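Local structure of acyl-homoserine-lactone synthase (Pseudomonas aeruginosa, 1RO5) at residues E32-W36 against I168-A173; I5-G9 against A127-Y131; D47-L52 against P77-T83. The protein catalyses the synthesis of the quorum-sensing autoinducer N-(3-oxododecanoyl)homoserine lactone from an acyl-carrier-protein-bound fatty acyl group and S-adenosyl-L-methionine. All blocks are in the same frame, centred on the assembly; numbering follows the deposited sequence.

Interaction 1 (E32-W36 against I168-A173); sequences ERKGW and IGIERA. With SO4 (sulfate ion), chain B.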
loop_
_atom_site.group_PDB
_atom_site.type_symbol
_atom_site.label_atom_id
_atom_site.label_comp_id
_atom_site.label_asym_id
_atom_site.label_seq_id
_atom_site.Cartn_x
_atom_site.Cartn_y
_atom_site.Cartn_z
ATOM N N GLU A 32 10.562 -9.222 -12.628
ATOM C CA GLU A 32 11.970 -8.826 -12.897
ATOM C C GLU A 32 12.381 -7.374 -12.515
ATOM O O GLU A 32 13.533 -6.983 -12.884
ATOM C CB GLU A 32 12.498 -9.093 -14.381
ATOM C CG GLU A 32 12.164 -10.401 -15.140
ATOM C CD GLU A 32 11.562 -10.047 -16.507
ATOM O OE1 GLU A 32 11.871 -8.915 -17.037
ATOM O OE2 GLU A 32 10.754 -10.854 -17.022
ATOM N N ARG A 33 11.500 -6.568 -11.875
ATOM C CA ARG A 33 11.992 -5.371 -11.170
ATOM C C ARG A 33 13.091 -5.930 -10.279
ATOM O O ARG A 33 12.845 -6.924 -9.519
ATOM C CB ARG A 33 10.935 -4.659 -10.270
ATOM C CG ARG A 33 9.713 -4.093 -11.007
ATOM C CD ARG A 33 9.452 -2.481 -10.866
ATOM N NE ARG A 33 9.147 -1.875 -9.537
ATOM C CZ ARG A 33 8.153 -0.993 -9.344
ATOM N NH1 ARG A 33 7.351 -0.675 -10.362
ATOM N NH2 ARG A 33 7.936 -0.451 -8.145
ATOM N N LYS A 34 14.299 -5.395 -10.455
ATOM C CA LYS A 34 15.406 -5.630 -9.555
ATOM C C LYS A 34 15.427 -4.574 -8.480
ATOM O O LYS A 34 14.893 -3.463 -8.638
ATOM C CB LYS A 34 16.776 -5.697 -10.294
ATOM C CG LYS A 34 16.846 -6.701 -11.501
ATOM C CD LYS A 34 17.498 -8.042 -11.105
ATOM C CE LYS A 34 19.095 -7.960 -11.345
ATOM N NZ LYS A 34 19.892 -9.092 -10.672
ATOM N N GLY A 35 15.965 -4.987 -7.343
ATOM C CA GLY A 35 16.190 -4.123 -6.208
ATOM C C GLY A 35 14.996 -4.096 -5.229
ATOM O O GLY A 35 15.166 -3.655 -4.043
ATOM N N TRP A 36 13.815 -4.616 -5.675
ATOM C CA TRP A 36 12.655 -4.554 -4.793
ATOM C C TRP A 36 12.420 -5.863 -4.041
ATOM O O TRP A 36 11.275 -6.088 -3.442
ATOM C CB TRP A 36 11.454 -4.070 -5.575
ATOM C CG TRP A 36 11.575 -2.619 -5.904
ATOM C CD1 TRP A 36 12.361 -2.042 -6.946
ATOM C CD2 TRP A 36 10.928 -1.525 -5.257
ATOM N NE1 TRP A 36 12.218 -0.673 -6.931
ATOM C CE2 TRP A 36 11.327 -0.325 -5.939
ATOM C CE3 TRP A 36 10.053 -1.416 -4.188
ATOM C CZ2 TRP A 36 10.905 0.934 -5.536
ATOM C CZ3 TRP A 36 9.623 -0.141 -3.816
ATOM C CH2 TRP A 36 10.037 1.000 -4.490
ATOM N N ILE A 168 16.574 2.699 -6.483
ATOM C CA ILE A 168 16.371 1.277 -6.248
ATOM C C ILE A 168 15.937 0.649 -7.540
ATOM O O ILE A 168 14.857 0.973 -8.064
ATOM C CB ILE A 168 15.321 1.018 -5.130
ATOM C CG1 ILE A 168 15.630 1.810 -3.850
ATOM C CG2 ILE A 168 15.358 -0.434 -4.735
ATOM C CD1 ILE A 168 16.798 1.418 -3.242
ATOM N N GLY A 169 16.768 -0.265 -8.058
ATOM C CA GLY A 169 16.551 -0.837 -9.397
ATOM C C GLY A 169 16.573 0.289 -10.439
ATOM O O GLY A 169 17.550 1.078 -10.522
ATOM N N ILE A 170 15.470 0.486 -11.170
ATOM C CA ILE A 170 15.430 1.571 -12.178
ATOM C C ILE A 170 14.612 2.729 -11.617
ATOM O O ILE A 170 14.275 3.677 -12.365
ATOM C CB ILE A 170 14.787 1.027 -13.476
ATOM C CG1 ILE A 170 13.298 0.634 -13.225
ATOM C CG2 ILE A 170 15.613 -0.194 -14.082
ATOM C CD1 ILE A 170 12.588 0.463 -14.470
ATOM N N GLU A 171 14.214 2.631 -10.330
ATOM C CA GLU A 171 13.351 3.694 -9.737
ATOM C C GLU A 171 14.182 4.630 -8.810
ATOM O O GLU A 171 15.259 4.243 -8.312
ATOM C CB GLU A 171 12.168 3.113 -8.939
ATOM C CG GLU A 171 11.306 2.043 -9.630
ATOM C CD GLU A 171 10.550 2.531 -10.841
ATOM O OE1 GLU A 171 10.031 1.692 -11.576
ATOM O OE2 GLU A 171 10.458 3.764 -11.099
ATOM N N ARG A 172 13.640 5.830 -8.579
ATOM C CA ARG A 172 13.992 6.674 -7.459
ATOM C C ARG A 172 13.032 6.409 -6.342
ATOM O O ARG A 172 11.873 6.784 -6.379
ATOM C CB ARG A 172 13.987 8.146 -7.868
ATOM C CG ARG A 172 15.187 8.452 -8.855
ATOM C CD ARG A 172 15.293 9.931 -9.291
ATOM N NE ARG A 172 13.990 10.340 -9.852
ATOM C CZ ARG A 172 13.428 11.514 -9.649
ATOM N NH1 ARG A 172 14.055 12.430 -8.858
ATOM N NH2 ARG A 172 12.219 11.744 -10.203
ATOM N N ALA A 173 13.496 5.749 -5.329
ATOM C CA ALA A 173 12.565 5.273 -4.277
ATOM C C ALA A 173 12.754 6.142 -3.073
ATOM O O ALA A 173 13.831 6.662 -2.903
ATOM C CB ALA A 173 12.890 3.856 -3.922
HETATM S S SO4 B . 16.314 -8.006 -5.994
HETATM O O1 SO4 B . 16.804 -9.214 -5.345
HETATM O O2 SO4 B . 16.273 -6.976 -4.932
HETATM O O3 SO4 B . 14.941 -8.127 -6.646
HETATM O O4 SO4 B . 17.238 -7.794 -7.171
HETATM O O HOH W 1 13.404 -1.613 -10.500
#

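Interaction 2 (I5-G9 against A127-Y131); sequences IVQIG and ALARY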
loop_
_atom_site.group_PDB
_atom_site.type_symbol
_atom_site.label_atom_id
_atom_site.label_comp_id
_atom_site.label_asym_id
_atom_site.label_seq_id
_atom_site.Cartn_x
_atom_site.Cartn_y
_atom_site.Cartn_z
ATOM N N ILE A 5 -15.722 -2.878 -5.919
ATOM C CA ILE A 5 -15.776 -3.530 -4.608
ATOM C C ILE A 5 -14.389 -3.375 -4.033
ATOM O O ILE A 5 -13.358 -3.654 -4.728
ATOM C CB ILE A 5 -16.079 -4.933 -4.802
ATOM C CG1 ILE A 5 -17.526 -5.064 -5.279
ATOM C CG2 ILE A 5 -15.979 -5.698 -3.529
ATOM C CD1 ILE A 5 -17.838 -6.532 -5.819
ATOM N N VAL A 6 -14.317 -2.949 -2.774
ATOM C CA VAL A 6 -13.027 -2.898 -2.080
ATOM C C VAL A 6 -13.078 -3.881 -0.887
ATOM O O VAL A 6 -13.982 -3.762 -0.078
ATOM C CB VAL A 6 -12.759 -1.511 -1.592
ATOM C CG1 VAL A 6 -11.447 -1.458 -0.780
ATOM C CG2 VAL A 6 -12.637 -0.528 -2.734
ATOM N N GLN A 7 -12.173 -4.858 -0.772
ATOM C CA GLN A 7 -12.050 -5.610 0.454
ATOM C C GLN A 7 -10.745 -5.406 1.254
ATOM O O GLN A 7 -9.645 -5.375 0.706
ATOM C CB GLN A 7 -12.166 -7.104 0.173
ATOM C CG GLN A 7 -13.159 -7.481 -0.886
ATOM C CD GLN A 7 -13.379 -8.955 -0.859
ATOM O OE1 GLN A 7 -13.243 -9.606 0.224
ATOM N NE2 GLN A 7 -13.654 -9.519 -2.027
ATOM N N ILE A 8 -10.878 -5.299 2.554
ATOM C CA ILE A 8 -9.762 -5.201 3.411
ATOM C C ILE A 8 -9.860 -6.200 4.553
ATOM O O ILE A 8 -10.853 -6.217 5.284
ATOM C CB ILE A 8 -9.628 -3.854 3.934
ATOM C CG1 ILE A 8 -9.765 -2.814 2.821
ATOM C CG2 ILE A 8 -8.204 -3.662 4.531
ATOM C CD1 ILE A 8 -9.451 -1.351 3.280
ATOM N N GLY A 9 -8.837 -7.051 4.703
ATOM C CA GLY A 9 -8.837 -8.076 5.716
ATOM C C GLY A 9 -7.481 -8.773 5.791
ATOM O O GLY A 9 -6.582 -8.579 4.951
ATOM N N ALA A 127 -10.398 4.216 1.359
ATOM C CA ALA A 127 -10.821 2.983 2.073
ATOM C C ALA A 127 -9.756 2.568 3.100
ATOM O O ALA A 127 -10.078 2.252 4.267
ATOM C CB ALA A 127 -11.024 1.831 1.055
ATOM N N LEU A 128 -8.478 2.684 2.684
ATOM C CA LEU A 128 -7.404 2.293 3.562
ATOM C C LEU A 128 -7.251 3.175 4.794
ATOM O O LEU A 128 -7.095 2.679 5.913
ATOM C CB LEU A 128 -6.123 2.216 2.784
ATOM C CG LEU A 128 -4.917 1.532 3.376
ATOM C CD1 LEU A 128 -5.296 0.199 3.995
ATOM C CD2 LEU A 128 -4.158 1.277 2.136
ATOM N N ALA A 129 -7.325 4.493 4.595
ATOM C CA ALA A 129 -7.126 5.409 5.712
ATOM C C ALA A 129 -8.251 5.271 6.786
ATOM O O ALA A 129 -8.070 5.492 7.958
ATOM C CB ALA A 129 -7.038 6.788 5.201
ATOM N N ARG A 130 -9.415 4.885 6.334
ATOM C CA ARG A 130 -10.572 4.712 7.152
ATOM C C ARG A 130 -10.536 3.429 7.986
ATOM O O ARG A 130 -10.858 3.427 9.207
ATOM C CB ARG A 130 -11.782 4.646 6.173
ATOM C CG ARG A 130 -13.030 4.197 6.918
ATOM C CD ARG A 130 -14.314 4.184 6.150
ATOM N NE ARG A 130 -15.067 3.068 6.746
ATOM C CZ ARG A 130 -15.648 2.079 6.047
ATOM N NH1 ARG A 130 -15.572 2.072 4.708
ATOM N NH2 ARG A 130 -16.315 1.095 6.691
ATOM N N TYR A 131 -10.213 2.319 7.312
ATOM C CA TYR A 131 -9.949 1.079 7.956
ATOM C C TYR A 131 -8.824 1.245 8.944
ATOM O O TYR A 131 -8.879 0.721 10.011
ATOM C CB TYR A 131 -9.502 0.078 6.942
ATOM C CG TYR A 131 -9.254 -1.323 7.534
ATOM C CD1 TYR A 131 -10.341 -2.190 7.798
ATOM C CD2 TYR A 131 -7.969 -1.776 7.766
ATOM C CE1 TYR A 131 -10.121 -3.478 8.287
ATOM C CE2 TYR A 131 -7.715 -3.092 8.286
ATOM C CZ TYR A 131 -8.803 -3.927 8.576
ATOM O OH TYR A 131 -8.582 -5.249 9.076
#

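Interaction 3 (D47-L52 against P77-T83); sequences DGYDAL and PYMLKNT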
loop_
_atom_site.group_PDB
_atom_site.type_symbol
_atom_site.label_atom_id
_atom_site.label_comp_id
_atom_site.label_asym_id
_atom_site.label_seq_id
_atom_site.Cartn_x
_atom_site.Cartn_y
_atom_site.Cartn_z
ATOM N N ASP A 47 6.284 -13.292 -1.030
ATOM C CA ASP A 47 7.563 -13.369 -0.300
ATOM C C ASP A 47 7.313 -13.728 1.204
ATOM O O ASP A 47 6.157 -14.024 1.653
ATOM C CB ASP A 47 8.301 -12.038 -0.473
ATOM C CG ASP A 47 7.481 -10.808 0.001
ATOM O OD1 ASP A 47 6.527 -10.951 0.847
ATOM O OD2 ASP A 47 7.846 -9.627 -0.271
ATOM N N GLY A 48 8.334 -13.690 1.993
ATOM C CA GLY A 48 8.239 -14.171 3.353
ATOM C C GLY A 48 7.338 -13.247 4.205
ATOM O O GLY A 48 6.739 -13.711 5.190
ATOM N N TYR A 49 7.205 -11.960 3.840
ATOM C CA TYR A 49 6.278 -11.065 4.534
ATOM C C TYR A 49 4.850 -11.562 4.411
ATOM O O TYR A 49 4.053 -11.274 5.246
ATOM C CB TYR A 49 6.382 -9.628 3.979
ATOM C CG TYR A 49 7.779 -8.989 4.226
ATOM C CD1 TYR A 49 8.690 -8.817 3.192
ATOM C CD2 TYR A 49 8.098 -8.499 5.470
ATOM C CE1 TYR A 49 9.944 -8.263 3.425
ATOM C CE2 TYR A 49 9.351 -7.873 5.735
ATOM C CZ TYR A 49 10.259 -7.791 4.733
ATOM O OH TYR A 49 11.460 -7.131 4.992
ATOM N N ASP A 50 4.498 -12.271 3.336
ATOM C CA ASP A 50 3.171 -12.773 3.165
ATOM C C ASP A 50 2.879 -13.886 4.209
ATOM O O ASP A 50 1.753 -14.273 4.432
ATOM C CB ASP A 50 2.956 -13.270 1.659
ATOM C CG ASP A 50 3.024 -12.129 0.715
ATOM O OD1 ASP A 50 2.197 -11.155 0.822
ATOM O OD2 ASP A 50 3.835 -12.063 -0.194
ATOM N N ALA A 51 3.890 -14.380 4.848
ATOM C CA ALA A 51 3.725 -15.454 5.793
ATOM C C ALA A 51 3.755 -14.814 7.178
ATOM O O ALA A 51 3.702 -15.537 8.232
ATOM C CB ALA A 51 4.890 -16.495 5.617
ATOM N N LEU A 52 3.739 -13.470 7.240
ATOM C CA LEU A 52 3.815 -12.817 8.569
ATOM C C LEU A 52 2.536 -12.147 8.931
ATOM O O LEU A 52 2.515 -11.069 9.538
ATOM C CB LEU A 52 4.925 -11.802 8.591
ATOM C CG LEU A 52 6.327 -12.430 8.515
ATOM C CD1 LEU A 52 7.149 -11.221 8.397
ATOM C CD2 LEU A 52 6.606 -13.142 9.725
ATOM N N PRO A 77 8.036 -7.691 11.552
ATOM C CA PRO A 77 8.969 -7.294 10.498
ATOM C C PRO A 77 8.199 -6.624 9.314
ATOM O O PRO A 77 7.061 -7.042 9.059
ATOM C CB PRO A 77 9.595 -8.642 10.043
ATOM C CG PRO A 77 9.262 -9.595 11.172
ATOM C CD PRO A 77 7.904 -9.157 11.695
ATOM N N TYR A 78 8.797 -5.603 8.671
ATOM C CA TYR A 78 8.174 -4.936 7.551
ATOM C C TYR A 78 9.250 -4.422 6.618
ATOM O O TYR A 78 10.419 -4.421 7.004
ATOM C CB TYR A 78 7.162 -3.862 8.032
ATOM C CG TYR A 78 7.750 -2.728 8.807
ATOM C CD1 TYR A 78 8.042 -1.542 8.189
ATOM C CD2 TYR A 78 8.026 -2.872 10.173
ATOM C CE1 TYR A 78 8.550 -0.495 8.869
ATOM C CE2 TYR A 78 8.560 -1.810 10.903
ATOM C CZ TYR A 78 8.756 -0.600 10.207
ATOM O OH TYR A 78 9.319 0.490 10.866
ATOM N N MET A 79 8.908 -4.106 5.354
ATOM C CA MET A 79 9.933 -3.985 4.287
ATOM C C MET A 79 10.818 -2.730 4.588
ATOM O O MET A 79 12.011 -2.743 4.293
ATOM C CB MET A 79 9.297 -3.795 2.892
ATOM C CG MET A 79 8.325 -4.923 2.491
ATOM S SD MET A 79 7.878 -4.979 0.778
ATOM C CE MET A 79 9.528 -5.793 0.117
ATOM N N LEU A 80 10.301 -1.673 5.220
ATOM C CA LEU A 80 11.132 -0.447 5.355
ATOM C C LEU A 80 12.268 -0.812 6.353
ATOM O O LEU A 80 13.408 -0.445 6.148
ATOM C CB LEU A 80 10.351 0.713 5.963
ATOM C CG LEU A 80 10.851 2.123 5.929
ATOM C CD1 LEU A 80 10.165 3.148 6.760
ATOM C CD2 LEU A 80 12.213 2.458 5.397
ATOM N N LYS A 81 11.904 -1.561 7.379
ATOM C CA LYS A 81 12.816 -1.884 8.478
ATOM C C LYS A 81 13.720 -2.998 8.053
ATOM O O LYS A 81 14.917 -2.965 8.385
ATOM C CB LYS A 81 12.056 -2.306 9.734
ATOM C CG LYS A 81 12.945 -2.602 10.960
ATOM C CD LYS A 81 12.433 -3.447 12.152
ATOM C CE LYS A 81 11.678 -2.732 13.239
ATOM N NZ LYS A 81 10.385 -3.564 13.619
ATOM N N ASN A 82 13.201 -3.986 7.291
ATOM C CA ASN A 82 14.014 -5.172 7.109
ATOM C C ASN A 82 14.441 -5.434 5.714
ATOM O O ASN A 82 15.118 -6.417 5.540
ATOM C CB ASN A 82 13.291 -6.399 7.661
ATOM C CG ASN A 82 12.999 -6.282 9.146
ATOM O OD1 ASN A 82 11.850 -6.027 9.591
ATOM N ND2 ASN A 82 14.035 -6.373 9.921
ATOM N N THR A 83 13.980 -4.676 4.719
ATOM C CA THR A 83 14.431 -4.877 3.378
ATOM C C THR A 83 15.067 -3.548 2.860
ATOM O O THR A 83 16.037 -3.543 2.061
ATOM C CB THR A 83 13.179 -5.339 2.432
ATOM O OG1 THR A 83 12.716 -6.680 2.811
ATOM C CG2 THR A 83 13.600 -5.494 0.997
#

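Interaction 1 (E32-W36 against I168-A173)
Gly35 and Gly169 bring the two backbones to their nearest approach, 4.6 Å between CA atoms, where the irregular loop 32-36 runs past a type II' beta turn from Ile168 to Glu171. Both glycines have positive phi, and Gly169, the second residue of the turn and without a side chain, brings its CA to within 3.2 Å of Lys34 O in a C-H...O contact. A water donates to the same Lys34 oxygen and accepts from Ile170 N, which ties the loop to the turn a second time. Trp36 carries most of the side-chain contact. With its CG beside its own backbone N (chi1 -72°), the indole swings over to the turn, and NE1 gives a weak, bent hydrogen bond of 3.3 Å to Ile168 O, an oxygen that already accepts the turn bond from Glu171 N. Ile168 CG2 sits over the five-membered ring, 4.1 Å from its centroid, in a CH-pi contact; on the opposite face lies NH2 of Arg33. The far end of the indole meets the methyl of Ala173, with CZ2 and CB 3.9 Å apart. Glu171 OE1 lies above one face of the Arg33 guanidinium, 3.8 Å from NH1, so this long salt bridge works through charge alone and no N-H is directed at the carboxylate. On the loop, Gly35 N donates to a sulfate ion, probably from the crystallisation liquor, which is also bound by Asp37 N. The turn joins strand 166-168 to strand 171-179 as a beta hairpin of the main mixed sheet, and Trp36 beside it packs on Val143 of strand 139-145 and edge-to-face with Phe84.

Interaction 2 (I5-G9 against A127-Y131)
Ile8 CG2 stands over the centre of the Tyr131 ring, 3.8 Å from the centroid and only 11° off the ring normal, a CH-pi contact that joins strand 5-9 to helix 127-131. The other branch of the same isoleucine reaches toward the helix: its CD1 comes to 3.8 Å from Ala127 O, packs on the CB of Tyr131 and approaches the methyl of Ala127 at 4.2 Å, with Leu128 next to it. Two residues earlier on the strand, Val6 CG1 meets Ala127 CB at 3.8 Å. The torsions explain the division of labour at Ile8. CG2 lies opposite the backbone N while CG1 turns back beside it (chi1 -47°), and the extended chi2 then carries CD1 on to the helix. Tyr131, with its CG opposite the backbone N, reaches down toward the strand, and its side chain and that of Ile8 pass each other in opposite directions. Alternation in the strand points Val6 and Ile8 at the helix, and the i, i+4 spacing of Ala127 and Tyr131 sets their partners one turn apart. The axes of the two short segments approach to 9.9 Å and cross at -35°. Farther out, backbone bonds from Ile5, Gln7 and Gly9 to strand 55-61 fix the position of the strand, and Met57 of that neighbour touches Val6, Ile8, Ala127 and Leu128 together. No hydrogen bond passes between strand and helix, so the fit rests on the shape of aliphatic groups and on one aromatic face, as expected where a helix packs on the sheet of an alpha-beta-alpha sandwich.

Interaction 3 (D47-L52 against P77-T83)
Tyr49 swings its CG beside its own backbone N (chi1 -64°), which sends the ring out from the 3-10 turn and across to helix 79-82. Met79 has its CG on the corresponding side (chi1 -57°), and this methylene lies over one face of the ring, 4.0 Å from the centroid in a CH-pi contact. An extended chi2 carries SD to an oblique position 5.1 Å from the centroid, a Met-aromatic contact, and the bend at chi3 turns CE to within 4.1 Å of Tyr49 CE1. At the ring edge, in its plane, Tyr49 OH and Thr83 OG1 share a short hydrogen bond of 2.6 Å; Asn82 CB touches the same hydroxyl at 3.3 Å. The phenol thus reaches Thr83 just past the end of the helix as well as Met79 in its first turn. At that helix start, Tyr78 is the N-cap residue and its N donates to Asn82 OD1. Toward the surface, Leu52 CD1 packs on Pro77 CG at 3.8 Å, the two side chains meeting nearly at right angles. Within the segment 47-52, Asp47 N donates to Asp50 OD2, and both carboxylates form salt bridges with Arg70. The short helix, joined through Met79 N to Glu101, and the turn before strand 55-61 come together over strand 64-73, where Tyr49 rests on Arg70 and Leu72, while Met79 continues on to Ser103 and Arg104 of strand 99-107.

Interaction 2 lies nearest the chain's centre and has no exposed touching residue, whereas interactions 1 and 3 include two and three exposed ones, interaction 1 lying farthest out. Interactions 1 and 2 reach the same mixed sheet on opposite sides of the chain's centre; interaction 2 is wholly apolar, strand to helix, whereas interaction 1 mixes indole packing with a water, a weak hydrogen bond and a long ion pair. Interaction 3 surrounds a phenol that pairs apolar packing with one short hydrogen bond. Nested in sequence within both others, it touches only interaction 1, where Met79 CE packs on Trp36 O at 4.0 Å. Arg104 also links these two, bonding Trp36 O and weakly pairing with Asp47.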